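Local structure of amine Dehydrogenase (Pseudomonas putida, 1JMX) at residues L412-N422 and N463-D472; E266-L274 and V386-E394. The protein probably carries electrons through its two covalently bound c-type hemes, as the heme-bearing alpha subunit of a quinohemoprotein amine dehydrogenase. All coordinates share one frame; numbering follows the deposited sequence.

Interaction 1: L412-N422 and N463-D472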
loop_
_atom_site.group_PDB
_atom_site.type_symbol
_atom_site.label_atom_id
_atom_site.label_comp_id
_atom_site.label_asym_id
_atom_site.label_seq_id
_atom_site.Cartn_x
_atom_site.Cartn_y
_atom_site.Cartn_z
ATOM N N LEU A 412 -22.445 12.603 20.967
ATOM C CA LEU A 412 -22.677 12.514 22.407
ATOM C C LEU A 412 -21.618 11.707 23.139
ATOM O O LEU A 412 -21.086 10.738 22.604
ATOM C CB LEU A 412 -24.060 11.917 22.688
ATOM C CG LEU A 412 -25.288 12.722 22.252
ATOM C CD1 LEU A 412 -26.550 12.049 22.750
ATOM C CD2 LEU A 412 -25.205 14.118 22.811
ATOM N N PRO A 413 -21.298 12.103 24.384
ATOM C CA PRO A 413 -20.296 11.405 25.195
ATOM C C PRO A 413 -20.678 9.942 25.411
ATOM O O PRO A 413 -21.857 9.601 25.529
ATOM C CB PRO A 413 -20.298 12.203 26.501
ATOM C CG PRO A 413 -21.690 12.773 26.560
ATOM C CD PRO A 413 -21.893 13.220 25.141
ATOM N N ALA A 414 -19.673 9.075 25.444
ATOM C CA ALA A 414 -19.927 7.658 25.615
ATOM C C ALA A 414 -18.755 6.890 26.182
ATOM O O ALA A 414 -17.647 7.405 26.322
ATOM C CB ALA A 414 -20.323 7.049 24.274
ATOM N N SER A 415 -19.035 5.644 26.527
ATOM C CA SER A 415 -18.039 4.720 27.037
ATOM C C SER A 415 -17.575 3.953 25.806
ATOM O O SER A 415 -18.367 3.666 24.908
ATOM C CB SER A 415 -18.679 3.755 28.038
ATOM O OG SER A 415 -17.904 2.573 28.191
ATOM N N TRP A 416 -16.293 3.618 25.772
ATOM C CA TRP A 416 -15.734 2.905 24.640
ATOM C C TRP A 416 -15.048 1.627 25.032
ATOM O O TRP A 416 -14.367 1.561 26.056
ATOM C CB TRP A 416 -14.735 3.789 23.900
ATOM C CG TRP A 416 -15.363 4.966 23.272
ATOM C CD1 TRP A 416 -15.523 6.203 23.824
ATOM C CD2 TRP A 416 -15.928 5.031 21.965
ATOM N NE1 TRP A 416 -16.150 7.038 22.935
ATOM C CE2 TRP A 416 -16.412 6.344 21.786
ATOM C CE3 TRP A 416 -16.076 4.109 20.927
ATOM C CZ2 TRP A 416 -17.034 6.756 20.609
ATOM C CZ3 TRP A 416 -16.694 4.518 19.759
ATOM C CH2 TRP A 416 -17.166 5.832 19.610
ATOM N N LYS A 417 -15.258 0.605 24.211
ATOM C CA LYS A 417 -14.621 -0.679 24.406
ATOM C C LYS A 417 -14.365 -1.348 23.064
ATOM O O LYS A 417 -14.859 -0.919 22.023
ATOM C CB LYS A 417 -15.418 -1.599 25.335
ATOM C CG LYS A 417 -16.769 -2.034 24.833
ATOM C CD LYS A 417 -17.368 -3.042 25.810
ATOM C CE LYS A 417 -18.891 -3.082 25.733
ATOM N NZ LYS A 417 -19.349 -3.417 24.360
ATOM N N VAL A 418 -13.577 -2.410 23.117
ATOM C CA VAL A 418 -13.192 -3.174 21.948
ATOM C C VAL A 418 -13.555 -4.652 22.151
ATOM O O VAL A 418 -13.428 -5.191 23.256
ATOM C CB VAL A 418 -11.662 -2.980 21.709
ATOM C CG1 VAL A 418 -10.997 -4.267 21.239
ATOM C CG2 VAL A 418 -11.440 -1.848 20.719
ATOM N N GLU A 419 -14.052 -5.286 21.093
ATOM C CA GLU A 419 -14.416 -6.698 21.139
ATOM C C GLU A 419 -13.940 -7.362 19.865
ATOM O O GLU A 419 -13.833 -6.710 18.837
ATOM C CB GLU A 419 -15.930 -6.854 21.225
ATOM C CG GLU A 419 -16.561 -6.018 22.304
ATOM C CD GLU A 419 -17.962 -6.461 22.624
ATOM O OE1 GLU A 419 -18.804 -6.547 21.687
ATOM O OE2 GLU A 419 -18.213 -6.730 23.822
ATOM N N PRO A 420 -13.636 -8.672 19.919
ATOM C CA PRO A 420 -13.176 -9.408 18.739
ATOM C C PRO A 420 -14.215 -9.262 17.639
ATOM O O PRO A 420 -15.416 -9.367 17.904
ATOM C CB PRO A 420 -13.134 -10.845 19.237
ATOM C CG PRO A 420 -12.781 -10.683 20.677
ATOM C CD PRO A 420 -13.664 -9.549 21.100
ATOM N N PHE A 421 -13.769 -8.975 16.421
ATOM C CA PHE A 421 -14.694 -8.818 15.310
ATOM C C PHE A 421 -15.233 -10.168 14.833
ATOM O O PHE A 421 -16.383 -10.273 14.405
ATOM C CB PHE A 421 -14.019 -8.087 14.151
ATOM C CG PHE A 421 -14.955 -7.738 13.031
ATOM C CD1 PHE A 421 -15.796 -6.628 13.128
ATOM C CD2 PHE A 421 -14.998 -8.513 11.877
ATOM C CE1 PHE A 421 -16.664 -6.291 12.090
ATOM C CE2 PHE A 421 -15.868 -8.185 10.829
ATOM C CZ PHE A 421 -16.701 -7.071 10.937
ATOM N N ASN A 422 -14.392 -11.193 14.886
ATOM C CA ASN A 422 -14.801 -12.517 14.450
ATOM C C ASN A 422 -14.216 -13.627 15.311
ATOM O O ASN A 422 -13.427 -13.373 16.226
ATOM C CB ASN A 422 -14.469 -12.737 12.960
ATOM C CG ASN A 422 -12.994 -12.528 12.636
ATOM O OD1 ASN A 422 -12.111 -12.850 13.432
ATOM N ND2 ASN A 422 -12.723 -11.986 11.457
ATOM N N ASN A 463 -8.372 -7.638 14.397
ATOM C CA ASN A 463 -9.620 -7.355 13.700
ATOM C C ASN A 463 -10.596 -7.055 14.839
ATOM O O ASN A 463 -11.085 -7.965 15.512
ATOM C CB ASN A 463 -10.050 -8.588 12.898
ATOM C CG ASN A 463 -11.030 -8.259 11.808
ATOM O OD1 ASN A 463 -11.516 -7.138 11.717
ATOM N ND2 ASN A 463 -11.330 -9.238 10.970
ATOM N N LEU A 464 -10.837 -5.768 15.072
ATOM C CA LEU A 464 -11.675 -5.321 16.177
ATOM C C LEU A 464 -13.032 -4.674 15.895
ATOM O O LEU A 464 -13.274 -4.070 14.850
ATOM C CB LEU A 464 -10.855 -4.389 17.074
ATOM C CG LEU A 464 -9.542 -4.937 17.634
ATOM C CD1 LEU A 464 -8.874 -3.877 18.489
ATOM C CD2 LEU A 464 -9.799 -6.205 18.448
ATOM N N LYS A 465 -13.907 -4.798 16.883
ATOM C CA LYS A 465 -15.246 -4.238 16.840
ATOM C C LYS A 465 -15.226 -3.132 17.883
ATOM O O LYS A 465 -14.905 -3.372 19.043
ATOM C CB LYS A 465 -16.283 -5.309 17.199
ATOM C CG LYS A 465 -17.698 -4.957 16.795
ATOM C CD LYS A 465 -18.576 -6.199 16.650
ATOM C CE LYS A 465 -18.684 -6.984 17.962
ATOM N NZ LYS A 465 -19.766 -8.029 17.898
ATOM N N VAL A 466 -15.479 -1.911 17.436
ATOM C CA VAL A 466 -15.474 -0.743 18.305
ATOM C C VAL A 466 -16.871 -0.458 18.849
ATOM O O VAL A 466 -17.760 -0.057 18.102
ATOM C CB VAL A 466 -14.939 0.483 17.534
ATOM C CG1 VAL A 466 -15.053 1.740 18.370
ATOM C CG2 VAL A 466 -13.488 0.240 17.127
ATOM N N ILE A 467 -17.053 -0.659 20.155
ATOM C CA ILE A 467 -18.352 -0.440 20.793
ATOM C C ILE A 467 -18.426 0.842 21.614
ATOM O O ILE A 467 -17.627 1.056 22.525
ATOM C CB ILE A 467 -18.738 -1.606 21.753
ATOM C CG1 ILE A 467 -18.415 -2.964 21.126
ATOM C CG2 ILE A 467 -20.225 -1.522 22.118
ATOM C CD1 ILE A 467 -19.133 -3.230 19.868
ATOM N N ALA A 468 -19.395 1.686 21.276
ATOM C CA ALA A 468 -19.641 2.932 21.995
ATOM C C ALA A 468 -20.984 2.772 22.700
ATOM O O ALA A 468 -21.937 2.254 22.119
ATOM C CB ALA A 468 -19.710 4.104 21.035
ATOM N N THR A 469 -21.045 3.158 23.967
ATOM C CA THR A 469 -22.292 3.064 24.712
ATOM C C THR A 469 -22.570 4.440 25.289
ATOM O O THR A 469 -21.792 4.962 26.084
ATOM C CB THR A 469 -22.235 1.990 25.820
ATOM O OG1 THR A 469 -21.203 2.312 26.750
ATOM C CG2 THR A 469 -21.947 0.624 25.234
ATOM N N LEU A 470 -23.651 5.049 24.818
ATOM C CA LEU A 470 -24.040 6.378 25.246
ATOM C C LEU A 470 -24.208 6.559 26.749
ATOM O O LEU A 470 -24.787 5.717 27.436
ATOM C CB LEU A 470 -25.309 6.796 24.518
ATOM C CG LEU A 470 -25.143 7.982 23.579
ATOM C CD1 LEU A 470 -23.916 7.787 22.703
ATOM C CD2 LEU A 470 -26.407 8.150 22.749
ATOM N N ALA A 471 -23.624 7.639 27.258
ATOM C CA ALA A 471 -23.722 7.976 28.671
ATOM C C ALA A 471 -25.183 8.352 28.916
ATOM O O ALA A 471 -25.746 8.071 29.968
ATOM C CB ALA A 471 -22.822 9.154 28.988
ATOM N N ASP A 472 -25.799 8.941 27.896
ATOM C CA ASP A 472 -27.192 9.369 27.951
ATOM C C ASP A 472 -28.139 8.243 27.525
ATOM O O ASP A 472 -28.536 8.170 26.360
ATOM C CB ASP A 472 -27.379 10.609 27.046
ATOM C CG ASP A 472 -28.824 11.117 27.001
ATOM O OD1 ASP A 472 -29.533 11.019 28.031
ATOM O OD2 ASP A 472 -29.237 11.633 25.931
HETATM O O HOH W 1 -24.568 10.540 25.849
#
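Trp416 lies across Ala468 on the inward side of an antiparallel strand pair: the Ala468 methyl sits over one face of the six-membered ring, CB 3.4 Å from the ring centroid and 18° off its normal, a CH-pi contact. With CG anti to the carbonyl carbon (chi1 -65°), the indole leans over the neighbouring strand, and its edge atom CZ3 meets Val466 CG1 at 3.5 Å. Farther along, Val418 CG1 is pressed between the two methyls of Leu464, tighter than usual against CD1. Phe393 of the neighbouring strand 391-400 and Val370 of strand 367-378, in the same curled sheet, pack against Trp416 and Val466; this is the denser side of the sheet, in a domain whose family suggests an immunoglobulin-like fold.

The other face, with Ser415, Lys417, Glu419, Lys465, Ile467 and Thr469, is more open to solvent, Ser415 and Lys417 being exposed, although Ile467 is buried. Lys417 bends at chi4 (58°), its NZ modelled doubtfully close to Ile467, and forms a long salt bridge with Glu419 OE2. Glu419 OE1 stops 4.2 Å from Lys465 NZ, beyond salt-bridge range.

Paired N-H...O=C bonds join Ser415 with Thr469, Lys417 with Ile467 and Glu419 with Lys465; the shortest runs from Lys465 N to Glu419 O, 2.7 Å. Beyond them Phe421 N reaches Asn463 O, and at the opposite end Pro413 O accepts from Ala471 N at 3.2 Å and from a water bridging to Asp472 N. Backbone bonds thus set the register and apolar contacts seal the inner face; the charges, bridged within one strand, probably do less to join the pair.

Interaction 2: E266-L274 and V386-E394; sequences EAEHDERGL and VPKVQGRFE
Arg272 and Gln390 stack flat against each other where a type I beta turn, His269 to Arg272, at the corner between two strands of the eight-stranded antiparallel barrel of domain II, meets the loop leading into strand 391-400 of domain IV. The arginine can be followed outward. Its CB passes 4.1 Å from Arg392 NE, and CG faces both that nitrogen and Gln390 OE1. The chain then runs extended to NE, with CD also beside Gln390 OE1. NE itself turns to its own neighbour, giving Glu271 OE1 an almost straight hydrogen bond (3.0 Å, 174°) within a salt bridge. At the tip, CZ faces the Gln390 amide, the two planes 11° apart, while NH2 reaches Lys388 O in a weak, bent bond. The imidazole of His269 covers the other face of the guanidinium, which is therefore sandwiched between ring and amide.

Glu271 also bridges the two segments. Its chain bends at chi2 (76°), which turns OE1 toward Gln390 N; CG is modelled doubtfully close to Val389 CG1. OE1 takes a second hydrogen bond, from Gln390 N at 3.0 Å, and this donor and Arg272 NE approach from opposite faces of the carboxylate plane. Two donors on one oxygen should hold the group's rotation and probably favour its charged form.

Near the plane of its amide, Gln390 OE1 accepts two weak bonds, from Arg392 NE and NH2; Arg392 NH1 is held by Leu191 O in the turn between the barrel's first two strands. Pro387 CB rests 3.7 Å from His269 CE1. Beside them one water touches His269 ND1 and donates to both Lys388 O and Glu271 OE2, the latter at 2.6 Å.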
loop_
_atom_site.group_PDB
_atom_site.type_symbol
_atom_site.label_atom_id
_atom_site.label_comp_id
_atom_site.label_asym_id
_atom_site.label_seq_id
_atom_site.Cartn_x
_atom_site.Cartn_y
_atom_site.Cartn_z
ATOM N N GLU A 266 -1.545 17.030 13.094
ATOM C CA GLU A 266 -0.187 16.928 13.577
ATOM C C GLU A 266 0.716 16.524 12.427
ATOM O O GLU A 266 0.485 15.511 11.764
ATOM C CB GLU A 266 -0.095 15.899 14.679
ATOM C CG GLU A 266 -0.579 16.392 16.004
ATOM C CD GLU A 266 -0.135 15.489 17.110
ATOM O OE1 GLU A 266 -1.013 14.932 17.791
ATOM O OE2 GLU A 266 1.093 15.323 17.289
ATOM N N ALA A 267 1.738 17.340 12.195
ATOM C CA ALA A 267 2.710 17.126 11.126
ATOM C C ALA A 267 3.249 15.704 11.108
ATOM O O ALA A 267 3.540 15.150 10.052
ATOM C CB ALA A 267 3.850 18.093 11.294
ATOM N N GLU A 268 3.293 15.103 12.287
ATOM C CA GLU A 268 3.827 13.766 12.473
ATOM C C GLU A 268 2.767 12.656 12.467
ATOM O O GLU A 268 3.064 11.491 12.179
ATOM C CB GLU A 268 4.608 13.740 13.791
ATOM C CG GLU A 268 5.515 14.970 14.027
ATOM C CD GLU A 268 4.752 16.282 14.363
ATOM O OE1 GLU A 268 3.633 16.213 14.939
ATOM O OE2 GLU A 268 5.282 17.386 14.048
ATOM N N HIS A 269 1.526 13.025 12.776
ATOM C CA HIS A 269 0.435 12.067 12.848
ATOM C C HIS A 269 -0.796 12.651 12.185
ATOM O O HIS A 269 -1.485 13.490 12.775
ATOM C CB HIS A 269 0.127 11.778 14.313
ATOM C CG HIS A 269 1.347 11.610 15.160
ATOM N ND1 HIS A 269 1.975 10.395 15.333
ATOM C CD2 HIS A 269 2.080 12.516 15.846
ATOM C CE1 HIS A 269 3.046 10.558 16.089
ATOM N NE2 HIS A 269 3.134 11.837 16.410
ATOM N N ASP A 270 -1.088 12.207 10.968
ATOM C CA ASP A 270 -2.242 12.750 10.272
ATOM C C ASP A 270 -3.623 12.238 10.647
ATOM O O ASP A 270 -4.609 12.710 10.100
ATOM C CB ASP A 270 -2.041 12.785 8.756
ATOM C CG ASP A 270 -1.479 11.510 8.208
ATOM O OD1 ASP A 270 -0.340 11.553 7.704
ATOM O OD2 ASP A 270 -2.182 10.482 8.266
ATOM N N GLU A 271 -3.698 11.276 11.563
ATOM C CA GLU A 271 -4.995 10.784 12.035
ATOM C C GLU A 271 -5.410 11.694 13.184
ATOM O O GLU A 271 -6.553 11.682 13.620
ATOM C CB GLU A 271 -4.949 9.337 12.568
ATOM C CG GLU A 271 -3.631 8.590 12.469
ATOM C CD GLU A 271 -2.605 9.004 13.505
ATOM O OE1 GLU A 271 -2.768 8.689 14.702
ATOM O OE2 GLU A 271 -1.605 9.615 13.101
ATOM N N ARG A 272 -4.447 12.448 13.698
ATOM C CA ARG A 272 -4.688 13.361 14.802
ATOM C C ARG A 272 -4.837 14.768 14.248
ATOM O O ARG A 272 -3.856 15.489 14.061
ATOM C CB ARG A 272 -3.533 13.263 15.791
ATOM C CG ARG A 272 -3.183 11.821 16.074
ATOM C CD ARG A 272 -1.975 11.662 16.938
ATOM N NE ARG A 272 -1.449 10.310 16.807
ATOM C CZ ARG A 272 -0.436 9.821 17.511
ATOM N NH1 ARG A 272 0.174 10.570 18.419
ATOM N NH2 ARG A 272 -0.002 8.595 17.268
ATOM N N GLY A 273 -6.075 15.133 13.948
ATOM C CA GLY A 273 -6.340 16.441 13.402
ATOM C C GLY A 273 -7.735 16.924 13.708
ATOM O O GLY A 273 -8.498 16.271 14.420
ATOM N N LEU A 274 -8.074 18.076 13.156
ATOM C CA LEU A 274 -9.378 18.663 13.367
ATOM C C LEU A 274 -9.903 19.287 12.082
ATOM O O LEU A 274 -9.134 19.753 11.247
ATOM C CB LEU A 274 -9.308 19.728 14.480
ATOM C CG LEU A 274 -8.250 20.829 14.365
ATOM C CD1 LEU A 274 -8.862 22.170 14.632
ATOM C CD2 LEU A 274 -7.098 20.571 15.304
ATOM N N VAL A 386 8.735 4.329 12.143
ATOM C CA VAL A 386 7.369 4.807 11.935
ATOM C C VAL A 386 6.566 4.960 13.239
ATOM O O VAL A 386 6.801 4.243 14.203
ATOM C CB VAL A 386 6.622 3.835 11.002
ATOM C CG1 VAL A 386 7.136 3.971 9.579
ATOM C CG2 VAL A 386 6.840 2.416 11.480
ATOM N N PRO A 387 5.619 5.919 13.286
ATOM C CA PRO A 387 4.801 6.133 14.488
ATOM C C PRO A 387 3.522 5.281 14.495
ATOM O O PRO A 387 3.097 4.764 13.458
ATOM C CB PRO A 387 4.459 7.614 14.388
ATOM C CG PRO A 387 4.202 7.761 12.919
ATOM C CD PRO A 387 5.371 6.987 12.298
ATOM N N LYS A 388 2.916 5.138 15.669
ATOM C CA LYS A 388 1.666 4.389 15.792
ATOM C C LYS A 388 0.554 5.242 15.186
ATOM O O LYS A 388 0.597 6.469 15.257
ATOM C CB LYS A 388 1.328 4.117 17.259
ATOM C CG LYS A 388 2.385 3.379 18.034
ATOM C CD LYS A 388 1.886 3.023 19.409
ATOM C CE LYS A 388 2.924 2.255 20.207
ATOM N NZ LYS A 388 2.339 1.668 21.452
ATOM N N VAL A 389 -0.394 4.594 14.525
ATOM C CA VAL A 389 -1.530 5.286 13.931
ATOM C C VAL A 389 -2.745 4.898 14.772
ATOM O O VAL A 389 -3.159 3.738 14.794
ATOM C CB VAL A 389 -1.738 4.898 12.446
ATOM C CG1 VAL A 389 -3.029 5.491 11.914
ATOM C CG2 VAL A 389 -0.558 5.383 11.610
ATOM N N GLN A 390 -3.256 5.876 15.517
ATOM C CA GLN A 390 -4.401 5.684 16.395
ATOM C C GLN A 390 -5.746 5.586 15.693
ATOM O O GLN A 390 -5.940 6.087 14.582
ATOM C CB GLN A 390 -4.531 6.862 17.362
ATOM C CG GLN A 390 -3.360 7.155 18.256
ATOM C CD GLN A 390 -3.524 8.492 18.963
ATOM O OE1 GLN A 390 -4.281 9.357 18.519
ATOM N NE2 GLN A 390 -2.812 8.664 20.066
ATOM N N GLY A 391 -6.676 4.940 16.381
ATOM C CA GLY A 391 -8.042 4.864 15.910
ATOM C C GLY A 391 -8.684 5.951 16.768
ATOM O O GLY A 391 -8.425 6.017 17.970
ATOM N N ARG A 392 -9.426 6.870 16.163
ATOM C CA ARG A 392 -10.071 7.935 16.934
ATOM C C ARG A 392 -11.537 7.918 16.589
ATOM O O ARG A 392 -11.908 8.059 15.425
ATOM C CB ARG A 392 -9.438 9.282 16.625
ATOM C CG ARG A 392 -8.031 9.401 17.162
ATOM C CD ARG A 392 -7.445 10.739 16.813
ATOM N NE ARG A 392 -6.356 11.065 17.718
ATOM C CZ ARG A 392 -6.503 11.787 18.820
ATOM N NH1 ARG A 392 -7.695 12.270 19.152
ATOM N NH2 ARG A 392 -5.460 12.000 19.605
ATOM N N PHE A 393 -12.377 7.750 17.604
ATOM C CA PHE A 393 -13.797 7.628 17.347
ATOM C C PHE A 393 -14.713 8.591 18.052
ATOM O O PHE A 393 -14.359 9.195 19.059
ATOM C CB PHE A 393 -14.241 6.197 17.639
ATOM C CG PHE A 393 -13.367 5.161 17.014
ATOM C CD1 PHE A 393 -12.298 4.621 17.723
ATOM C CD2 PHE A 393 -13.589 4.745 15.712
ATOM C CE1 PHE A 393 -11.457 3.677 17.136
ATOM C CE2 PHE A 393 -12.755 3.803 15.117
ATOM C CZ PHE A 393 -11.688 3.270 15.831
ATOM N N GLU A 394 -15.927 8.671 17.528
ATOM C CA GLU A 394 -16.956 9.533 18.063
ATOM C C GLU A 394 -18.286 8.761 17.958
ATOM O O GLU A 394 -18.446 7.912 17.079
ATOM C CB GLU A 394 -16.996 10.810 17.229
ATOM C CG GLU A 394 -17.469 12.024 17.960
ATOM C CD GLU A 394 -16.398 12.693 18.791
ATOM O OE1 GLU A 394 -15.433 13.233 18.210
ATOM O OE2 GLU A 394 -16.546 12.725 20.026
HETATM O O HOH W 2 0.757 8.648 13.356
#

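Both contacts involve one sheet of domain IV, their centres about 19 Å apart. Strand 391-400, which begins within the second segment of interaction 2, is the neighbour of strand 406-420, which carries the first segment of interaction 1. The two interactions touch directly: Trp416 CH2 lies 3.5 Å from both Phe393 CB and Glu394 O, and Val466 CG2 is 3.8 Å from Phe393 CZ. Interaction 1 is internal to the sheet, whereas interaction 2 joins it to the barrel of domain II mainly through polar groups. Neither lies at the annotated heme sites; a bound nickel ion lies about 10 Å from the Leu470 side chain of interaction 1.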